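Local structure of Iron(3+)-hydroxamate-binding protein FhuD (Bacillus subtilis subsp. subtilis, 3G9Q) at residues N34-E40 with V55-D60; K146-M151 with A207-A213; G214-S218 with D246-Y251. The protein binds iron(3+)-hydroxamate complexes and passes them to the membrane permease of the FhuCBGD ABC transporter, supporting uptake of ferrichrome and coprogen. The contacts are given in a common frame with arbitrary orientation. Numbering follows the deposited sequence.

How the contacts relate
The three contacts follow one another along a chain built, as in other iron-siderophore binding proteins, of two lobes joined by a long helix, 118-143. Contact 1 lies at the edge of the N-terminal parallel sheet; contact 2 lies inside the mixed sheet of the C-terminal lobe. Their centres are 36 Å apart, on opposite sides of the chain's centre. Contact 3 stands between them, its centre 21 Å from that of contact 1 and 16 Å from that of contact 2. Strand 210-215 serves both later contacts: contact 2 pairs it with strand 148-154, and contact 3 takes up its end, probably near the cleft between the lobes, where such proteins hold their ligand.

Contact 1 (N34-E40 with V55-D60)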
loop_
_atom_site.group_PDB
_atom_site.type_symbol
_atom_site.label_atom_id
_atom_site.label_comp_id
_atom_site.label_asym_id
_atom_site.label_seq_id
_atom_site.Cartn_x
_atom_site.Cartn_y
_atom_site.Cartn_z
ATOM N N ASN A 34 18.456 5.525 9.529
ATOM C CA ASN A 34 18.620 6.721 8.748
ATOM C C ASN A 34 18.807 6.387 7.260
ATOM O O ASN A 34 19.730 5.654 6.875
ATOM C CB ASN A 34 19.799 7.512 9.312
ATOM C CG ASN A 34 20.119 8.729 8.497
ATOM O OD1 ASN A 34 19.236 9.528 8.169
ATOM N ND2 ASN A 34 21.393 8.889 8.165
ATOM N N VAL A 35 17.902 6.908 6.436
ATOM C CA VAL A 35 17.958 6.675 5.003
ATOM C C VAL A 35 18.437 7.928 4.309
ATOM O O VAL A 35 17.905 9.024 4.515
ATOM C CB VAL A 35 16.589 6.238 4.442
ATOM C CG1 VAL A 35 16.677 6.032 2.928
ATOM C CG2 VAL A 35 16.160 4.952 5.126
ATOM N N VAL A 36 19.448 7.752 3.475
ATOM C CA VAL A 36 20.058 8.876 2.799
ATOM C C VAL A 36 19.640 9.055 1.349
ATOM O O VAL A 36 19.898 10.097 0.755
ATOM C CB VAL A 36 21.590 8.770 2.945
ATOM C CG1 VAL A 36 21.939 8.624 4.426
ATOM C CG2 VAL A 36 22.119 7.573 2.168
ATOM N N GLY A 37 18.961 8.050 0.801
ATOM C CA GLY A 37 18.485 8.124 -0.570
ATOM C C GLY A 37 17.265 7.244 -0.816
ATOM O O GLY A 37 17.132 6.160 -0.237
ATOM N N ALA A 38 16.370 7.713 -1.679
ATOM C CA ALA A 38 15.164 6.974 -2.021
ATOM C C ALA A 38 14.724 7.360 -3.433
ATOM O O ALA A 38 15.049 8.447 -3.908
ATOM C CB ALA A 38 14.055 7.287 -1.027
ATOM N N PRO A 39 14.010 6.456 -4.135
ATOM C CA PRO A 39 13.531 6.731 -5.499
ATOM C C PRO A 39 12.427 7.805 -5.525
ATOM O O PRO A 39 11.947 8.244 -4.474
ATOM C CB PRO A 39 13.055 5.358 -5.977
ATOM C CG PRO A 39 12.690 4.661 -4.716
ATOM C CD PRO A 39 13.787 5.044 -3.775
ATOM N N GLU A 40 12.017 8.223 -6.718
ATOM C CA GLU A 40 11.002 9.271 -6.840
ATOM C C GLU A 40 9.654 9.034 -6.179
ATOM O O GLU A 40 9.100 9.932 -5.543
ATOM C CB GLU A 40 10.777 9.633 -8.312
ATOM C CG GLU A 40 11.486 10.927 -8.707
ATOM C CD GLU A 40 10.982 12.148 -7.931
ATOM O OE1 GLU A 40 11.757 13.125 -7.797
ATOM O OE2 GLU A 40 9.813 12.130 -7.471
ATOM N N VAL A 55 15.903 14.146 5.389
ATOM C CA VAL A 55 17.257 13.726 5.071
ATOM C C VAL A 55 17.501 12.736 3.923
ATOM O O VAL A 55 18.227 11.756 4.110
ATOM C CB VAL A 55 17.941 13.173 6.355
ATOM C CG1 VAL A 55 18.002 14.271 7.422
ATOM C CG2 VAL A 55 17.161 11.970 6.892
ATOM N N GLU A 56 16.919 12.964 2.747
ATOM C CA GLU A 56 17.180 12.049 1.633
ATOM C C GLU A 56 17.258 12.637 0.238
ATOM O O GLU A 56 16.711 13.697 -0.049
ATOM C CB GLU A 56 16.189 10.879 1.597
ATOM C CG GLU A 56 14.795 11.173 2.067
ATOM C CD GLU A 56 14.620 10.816 3.521
ATOM O OE1 GLU A 56 14.940 9.659 3.879
ATOM O OE2 GLU A 56 14.165 11.680 4.303
ATOM N N ASN A 57 17.968 11.916 -0.622
ATOM C CA ASN A 57 18.153 12.286 -2.015
ATOM C C ASN A 57 17.146 11.441 -2.813
ATOM O O ASN A 57 16.694 10.403 -2.329
ATOM C CB ASN A 57 19.598 11.961 -2.445
ATOM C CG ASN A 57 20.305 13.144 -3.114
ATOM O OD1 ASN A 57 21.328 13.637 -2.619
ATOM N ND2 ASN A 57 19.764 13.598 -4.245
ATOM N N ILE A 58 16.802 11.888 -4.021
ATOM C CA ILE A 58 15.858 11.173 -4.874
ATOM C C ILE A 58 16.575 10.209 -5.839
ATOM O O ILE A 58 17.602 9.620 -5.491
ATOM C CB ILE A 58 14.973 12.168 -5.686
ATOM C CG1 ILE A 58 14.638 13.406 -4.841
ATOM C CG2 ILE A 58 13.667 11.497 -6.092
ATOM C CD1 ILE A 58 15.734 14.457 -4.800
ATOM N N GLY A 59 16.031 10.049 -7.045
ATOM C CA GLY A 59 16.617 9.149 -8.032
ATOM C C GLY A 59 15.504 8.330 -8.669
ATOM O O GLY A 59 14.334 8.577 -8.370
ATOM N N ASP A 60 15.848 7.368 -9.534
ATOM C CA ASP A 60 14.854 6.507 -10.213
ATOM C C ASP A 60 15.116 5.015 -9.963
ATOM O O ASP A 60 14.244 4.171 -10.188
ATOM C CB ASP A 60 14.876 6.747 -11.724
ATOM C CG ASP A 60 16.115 6.161 -12.386
ATOM O OD1 ASP A 60 17.237 6.507 -11.947
ATOM O OD2 ASP A 60 15.967 5.359 -13.339
#
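Three backbone hydrogen bonds tie the two segments together. Asn-57 N donates to Val-36 O at 3.0 Å, and Ala-38 N returns a bond to Asn-57 O at 2.8 Å, so that Asn-57 straddles Gly-37 in a single parallel bridge with their CA atoms 4.4 Å apart. Farther along, Glu-40 N reaches Gly-59 O at 2.9 Å, but the angle is poor and the bond weak. The segments run in the same general direction, 37° apart, and CA-H...O contacts fill in between the bonds: Ile-58 CA lies 3.0 Å from Ala-38 O, and Gly-37 CA lies 3.4 Å from Asn-57 O. Gly-59 has backbone angles (phi 135°, psi -175°) at which a CB would jam against Ile-58 O. At the other end the match is poorer: Val-35 O and Val-55 O, both acceptors, sit 2.8 Å apart. The Glu-56 carboxylate leans over Val-35, with OE1 3.8 Å from Val-35 CB, and OE1 takes a weak hydrogen bond from Tyr-25. At the start of the pair, Val-55 CG2 touches Asn-34 OD1 at 3.4 Å, while Asn-34 ND2 bonds to the backbone of Lys-15. Glu-40 OE1 comes within 3.0 Å of Ile-58 CG2, and its OE2 forms a salt bridge with Lys-44. Strand 35-37 is an edge strand of the four-stranded parallel sheet in the N-terminal lobe, and 55-60 adds a short length of backbone along it. On its other side the strand bonds to Val-17 and Val-19 of strand 17-19, while Val-35 packs against Tyr-25 and Phe-28 of helix 25-31.

Contact 2 (K146-M151 with A207-A213); sequences KTISIM and AGDYIFA
Lys-146 starts extended, its CG 3.7 Å from Tyr-210 CE1. Thr-147 (chi1 p) locks onto the turn before the second strand: its N and OG1 donate to Asp-209 OD2 (3.0 and 2.7 Å; Asp-209 chi1 m), OG1 accepts from Asp-209 N (3.0 Å), and Thr-147 O from Tyr-210 N (3.1 Å). Strands 148-151 and 210-213 run parallel, 15° and 4.7 Å apart, in register Ile-148/Tyr-210 through Met-151/Ala-213. Ile-148 shares a face with Ile-150, Tyr-210 and Phe-212 (both rings chi1 m); its CG1 is 4.2 Å from Phe-212 CD1. Ser-149 N bonds to Tyr-210 O (2.8 Å) and its O to Phe-212 N (3.2 Å); its OG (chi1 m, position less sure) takes Gly-208 N at 2.7 Å, where a Gly-208 CB would clash with Thr-147 OG1. Selenomethionine Met-151 (p,t,p) gives a weak N bond to Phe-212 O (3.3 Å), its CG 4.0 Å from Ile-211 CG2. Helices 169-175 and 255-270 cover the Ile-148/Phe-212 face; the pair belongs to the mixed sheet of the C-terminal alpha/beta lobe of siderophore-binding proteins.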
loop_
_atom_site.group_PDB
_atom_site.type_symbol
_atom_site.label_atom_id
_atom_site.label_comp_id
_atom_site.label_asym_id
_atom_site.label_seq_id
_atom_site.Cartn_x
_atom_site.Cartn_y
_atom_site.Cartn_z
ATOM N N LYS A 146 -22.582 -4.745 5.899
ATOM C CA LYS A 146 -22.665 -4.108 4.603
ATOM C C LYS A 146 -21.400 -4.492 3.835
ATOM O O LYS A 146 -20.333 -4.705 4.424
ATOM C CB LYS A 146 -22.770 -2.596 4.758
ATOM C CG LYS A 146 -24.071 -1.997 4.232
ATOM C CD LYS A 146 -25.295 -2.536 4.935
ATOM C CE LYS A 146 -26.507 -1.672 4.625
ATOM N NZ LYS A 146 -26.348 -0.316 5.214
ATOM N N THR A 147 -21.541 -4.603 2.521
ATOM C CA THR A 147 -20.454 -4.986 1.642
ATOM C C THR A 147 -19.667 -3.793 1.150
ATOM O O THR A 147 -20.165 -2.661 1.106
ATOM C CB THR A 147 -20.992 -5.684 0.416
ATOM O OG1 THR A 147 -21.802 -4.766 -0.336
ATOM C CG2 THR A 147 -21.834 -6.887 0.826
ATOM N N ILE A 148 -18.434 -4.046 0.749
ATOM C CA ILE A 148 -17.609 -2.967 0.261
ATOM C C ILE A 148 -16.786 -3.414 -0.932
ATOM O O ILE A 148 -16.271 -4.527 -0.954
ATOM C CB ILE A 148 -16.706 -2.439 1.386
ATOM C CG1 ILE A 148 -15.489 -1.745 0.787
ATOM C CG2 ILE A 148 -16.318 -3.562 2.327
ATOM C CD1 ILE A 148 -14.281 -2.607 0.316
ATOM N N SER A 149 -16.681 -2.542 -1.933
ATOM C CA SER A 149 -15.932 -2.846 -3.148
ATOM C C SER A 149 -14.681 -2.015 -3.261
ATOM O O SER A 149 -14.566 -0.952 -2.656
ATOM C CB SER A 149 -16.769 -2.553 -4.399
ATOM O OG SER A 149 -18.029 -3.174 -4.369
ATOM N N ILE A 150 -13.736 -2.502 -4.050
ATOM C CA ILE A 150 -12.526 -1.743 -4.301
ATOM C C ILE A 150 -12.250 -1.833 -5.791
ATOM O O ILE A 150 -12.058 -2.930 -6.329
ATOM C CB ILE A 150 -11.308 -2.282 -3.559
ATOM C CG1 ILE A 150 -11.583 -2.287 -2.048
ATOM C CG2 ILE A 150 -10.094 -1.411 -3.913
ATOM C CD1 ILE A 150 -10.572 -3.069 -1.216
HETATM N N MSE A 151 -12.248 -0.692 -6.469
HETATM C CA MSE A 151 -11.990 -0.712 -7.896
HETATM C C MSE A 151 -11.319 0.517 -8.469
HETATM O O MSE A 151 -11.526 1.640 -8.008
HETATM C CB MSE A 151 -13.284 -1.030 -8.669
HETATM C CG MSE A 151 -14.565 -0.344 -8.179
HETATM SE SE MSE A 151 -16.270 -1.049 -8.962
HETATM C CE MSE A 151 -16.575 -2.624 -7.813
ATOM N N ALA A 207 -20.564 -4.082 -7.754
ATOM C CA ALA A 207 -20.761 -2.943 -6.870
ATOM C C ALA A 207 -21.429 -3.261 -5.544
ATOM O O ALA A 207 -22.532 -3.815 -5.490
ATOM C CB ALA A 207 -21.544 -1.874 -7.595
ATOM N N GLY A 208 -20.740 -2.899 -4.471
ATOM C CA GLY A 208 -21.272 -3.120 -3.146
ATOM C C GLY A 208 -21.943 -1.871 -2.611
ATOM O O GLY A 208 -22.159 -0.900 -3.347
ATOM N N ASP A 209 -22.266 -1.919 -1.319
ATOM C CA ASP A 209 -22.923 -0.835 -0.576
ATOM C C ASP A 209 -22.002 0.373 -0.462
ATOM O O ASP A 209 -22.448 1.516 -0.557
ATOM C CB ASP A 209 -23.301 -1.348 0.818
ATOM C CG ASP A 209 -24.301 -2.503 0.764
ATOM O OD1 ASP A 209 -25.490 -2.239 0.499
ATOM O OD2 ASP A 209 -23.906 -3.670 0.964
ATOM N N TYR A 210 -20.717 0.104 -0.237
ATOM C CA TYR A 210 -19.710 1.160 -0.148
ATOM C C TYR A 210 -18.614 0.878 -1.164
ATOM O O TYR A 210 -18.241 -0.273 -1.378
ATOM C CB TYR A 210 -19.099 1.243 1.252
ATOM C CG TYR A 210 -20.090 1.610 2.325
ATOM C CD1 TYR A 210 -20.950 0.644 2.862
ATOM C CD2 TYR A 210 -20.183 2.923 2.796
ATOM C CE1 TYR A 210 -21.879 0.969 3.840
ATOM C CE2 TYR A 210 -21.111 3.262 3.777
ATOM C CZ TYR A 210 -21.958 2.280 4.296
ATOM O OH TYR A 210 -22.886 2.601 5.273
ATOM N N ILE A 211 -18.101 1.934 -1.784
ATOM C CA ILE A 211 -17.065 1.772 -2.785
ATOM C C ILE A 211 -15.906 2.743 -2.676
ATOM O O ILE A 211 -16.091 3.930 -2.436
ATOM C CB ILE A 211 -17.637 1.920 -4.195
ATOM C CG1 ILE A 211 -18.897 1.059 -4.344
ATOM C CG2 ILE A 211 -16.572 1.515 -5.210
ATOM C CD1 ILE A 211 -18.835 -0.421 -4.131
ATOM N N PHE A 212 -14.702 2.224 -2.846
ATOM C CA PHE A 212 -13.507 3.052 -2.821
ATOM C C PHE A 212 -13.001 3.036 -4.255
ATOM O O PHE A 212 -12.292 2.118 -4.646
ATOM C CB PHE A 212 -12.447 2.441 -1.899
ATOM C CG PHE A 212 -12.658 2.735 -0.451
ATOM C CD1 PHE A 212 -13.270 1.814 0.379
ATOM C CD2 PHE A 212 -12.269 3.956 0.078
ATOM C CE1 PHE A 212 -13.494 2.111 1.715
ATOM C CE2 PHE A 212 -12.490 4.253 1.408
ATOM C CZ PHE A 212 -13.103 3.332 2.229
ATOM N N ALA A 213 -13.363 4.029 -5.050
ATOM C CA ALA A 213 -12.914 4.017 -6.431
ATOM C C ALA A 213 -11.963 5.142 -6.772
ATOM O O ALA A 213 -11.942 6.189 -6.117
ATOM C CB ALA A 213 -14.101 4.048 -7.372
#

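Contact 3 (G214-S218 with D246-Y251); sequences GPWQS and DPIGFY
Residues 214-215 are the extended end of strand 210-215. At Trp-216 the chain bends (phi -71°, psi -19°), and Gln-217 is fully extended again (-167°, 160°). The opposing segment opens with Asp-246 extended (-84°, 116°) and then coils: Pro-247, Ile-248 and Gly-249 have helical angles, and Phe-250 N bonds to Asp-246 O at 3.2 Å. Gly-249 N bonds weakly to Asp-246 OD2 at 3.4 Å. The two backbones come nearest at Gln-217 and Pro-247, with CA atoms 5.3 Å apart, and van der Waals contact does the joining. Pro-247, its CA-to-CB bond directed toward the other segment, loses the most surface to it. Its CB lies 3.3 Å from Pro-215 O and 3.8 Å from Gln-217 CA, and its CG meets Pro-215 CG at 4.1 Å, both rings being C-gamma endo. Ser-218 (chi1 m) places OG 3.6 Å from Pro-247 CG and 3.7 Å from Ile-248 CD1, Ile-248 being m,t. Although its CA-to-CB bond points away, Gln-217 curls its amide back (chi2 m), and NE2 reaches the ring edge of Tyr-251 (chi1 t), 3.1 Å from CE2. Residues 219-222 are not modelled. The contact joins the outgoing end of strand 210-215 to the connection between strand 242-244 and helix 255-270. Both loops leave the C-terminal sheet toward the other lobe and so probably border the cleft where relatives bind siderophores. Trp-216 rests on strand 148-154 and meets the Tyr-159 ring of strand 157-161, while Asp-246 and Phe-250 touch Pro-46 and Tyr-47 in an N-terminal loop.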
loop_
_atom_site.group_PDB
_atom_site.type_symbol
_atom_site.label_atom_id
_atom_site.label_comp_id
_atom_site.label_asym_id
_atom_site.label_seq_id
_atom_site.Cartn_x
_atom_site.Cartn_y
_atom_site.Cartn_z
ATOM N N GLY A 214 -11.171 4.916 -7.813
ATOM C CA GLY A 214 -10.231 5.925 -8.244
ATOM C C GLY A 214 -9.467 5.458 -9.458
ATOM O O GLY A 214 -9.610 4.306 -9.879
ATOM N N PRO A 215 -8.655 6.337 -10.061
ATOM C CA PRO A 215 -7.891 5.925 -11.237
ATOM C C PRO A 215 -6.770 4.937 -10.880
ATOM O O PRO A 215 -6.341 4.848 -9.723
ATOM C CB PRO A 215 -7.362 7.251 -11.783
ATOM C CG PRO A 215 -7.200 8.073 -10.550
ATOM C CD PRO A 215 -8.453 7.771 -9.775
ATOM N N TRP A 216 -6.319 4.187 -11.887
ATOM C CA TRP A 216 -5.245 3.209 -11.728
ATOM C C TRP A 216 -3.910 3.925 -11.533
ATOM O O TRP A 216 -2.945 3.331 -11.058
ATOM C CB TRP A 216 -5.176 2.299 -12.950
ATOM C CG TRP A 216 -4.122 1.262 -12.842
ATOM C CD1 TRP A 216 -4.079 0.229 -11.954
ATOM C CD2 TRP A 216 -2.950 1.148 -13.652
ATOM N NE1 TRP A 216 -2.952 -0.528 -12.160
ATOM C CE2 TRP A 216 -2.238 0.012 -13.199
ATOM C CE3 TRP A 216 -2.429 1.892 -14.720
ATOM C CZ2 TRP A 216 -1.031 -0.399 -13.776
ATOM C CZ3 TRP A 216 -1.229 1.483 -15.295
ATOM C CH2 TRP A 216 -0.544 0.345 -14.818
ATOM N N GLN A 217 -3.880 5.195 -11.925
ATOM C CA GLN A 217 -2.729 6.059 -11.753
ATOM C C GLN A 217 -3.133 7.502 -11.994
ATOM O O GLN A 217 -4.163 7.761 -12.619
ATOM C CB GLN A 217 -1.583 5.655 -12.675
ATOM C CG GLN A 217 -0.520 4.766 -11.981
ATOM C CD GLN A 217 0.063 5.376 -10.679
ATOM O OE1 GLN A 217 0.535 6.527 -10.666
ATOM N NE2 GLN A 217 0.039 4.593 -9.587
ATOM N N SER A 218 -2.333 8.441 -11.491
ATOM C CA SER A 218 -2.633 9.867 -11.649
ATOM C C SER A 218 -2.296 10.377 -13.042
ATOM O O SER A 218 -3.148 10.942 -13.723
ATOM C CB SER A 218 -1.873 10.690 -10.602
ATOM O OG SER A 218 -2.413 10.526 -9.298
ATOM N N ASP A 246 -6.815 7.601 -3.600
ATOM C CA ASP A 246 -5.628 8.139 -4.247
ATOM C C ASP A 246 -4.697 7.001 -4.665
ATOM O O ASP A 246 -4.157 6.271 -3.825
ATOM C CB ASP A 246 -4.913 9.112 -3.306
ATOM C CG ASP A 246 -3.744 9.806 -3.968
ATOM O OD1 ASP A 246 -3.913 10.294 -5.106
ATOM O OD2 ASP A 246 -2.662 9.880 -3.348
ATOM N N PRO A 247 -4.485 6.853 -5.982
ATOM C CA PRO A 247 -3.632 5.808 -6.546
ATOM C C PRO A 247 -2.192 5.735 -6.022
ATOM O O PRO A 247 -1.630 4.644 -5.917
ATOM C CB PRO A 247 -3.723 6.072 -8.052
ATOM C CG PRO A 247 -3.937 7.538 -8.134
ATOM C CD PRO A 247 -4.903 7.814 -7.021
ATOM N N ILE A 248 -1.606 6.881 -5.684
ATOM C CA ILE A 248 -0.239 6.933 -5.171
ATOM C C ILE A 248 -0.155 6.516 -3.703
ATOM O O ILE A 248 0.811 5.890 -3.269
ATOM C CB ILE A 248 0.337 8.345 -5.297
ATOM C CG1 ILE A 248 0.084 8.865 -6.718
ATOM C CG2 ILE A 248 1.836 8.326 -4.929
ATOM C CD1 ILE A 248 0.347 10.354 -6.910
ATOM N N GLY A 249 -1.180 6.869 -2.945
ATOM C CA GLY A 249 -1.191 6.526 -1.543
ATOM C C GLY A 249 -1.335 5.038 -1.311
ATOM O O GLY A 249 -0.676 4.488 -0.429
ATOM N N PHE A 250 -2.183 4.389 -2.103
ATOM C CA PHE A 250 -2.425 2.953 -1.968
ATOM C C PHE A 250 -1.499 2.060 -2.795
ATOM O O PHE A 250 -1.708 0.848 -2.925
ATOM C CB PHE A 250 -3.881 2.655 -2.298
ATOM C CG PHE A 250 -4.826 3.085 -1.228
ATOM C CD1 PHE A 250 -5.359 2.152 -0.345
ATOM C CD2 PHE A 250 -5.156 4.433 -1.080
ATOM C CE1 PHE A 250 -6.212 2.558 0.680
ATOM C CE2 PHE A 250 -6.003 4.862 -0.065
ATOM C CZ PHE A 250 -6.538 3.927 0.822
ATOM N N TYR A 251 -0.465 2.699 -3.328
ATOM C CA TYR A 251 0.561 2.076 -4.132
ATOM C C TYR A 251 1.462 1.225 -3.244
ATOM O O TYR A 251 1.911 0.165 -3.660
ATOM C CB TYR A 251 1.385 3.174 -4.794
ATOM C CG TYR A 251 2.094 2.754 -6.048
ATOM C CD1 TYR A 251 3.198 1.893 -6.005
ATOM C CD2 TYR A 251 1.657 3.215 -7.292
ATOM C CE1 TYR A 251 3.850 1.505 -7.177
ATOM C CE2 TYR A 251 2.292 2.835 -8.462
ATOM C CZ TYR A 251 3.385 1.984 -8.401
ATOM O OH TYR A 251 3.993 1.627 -9.577
#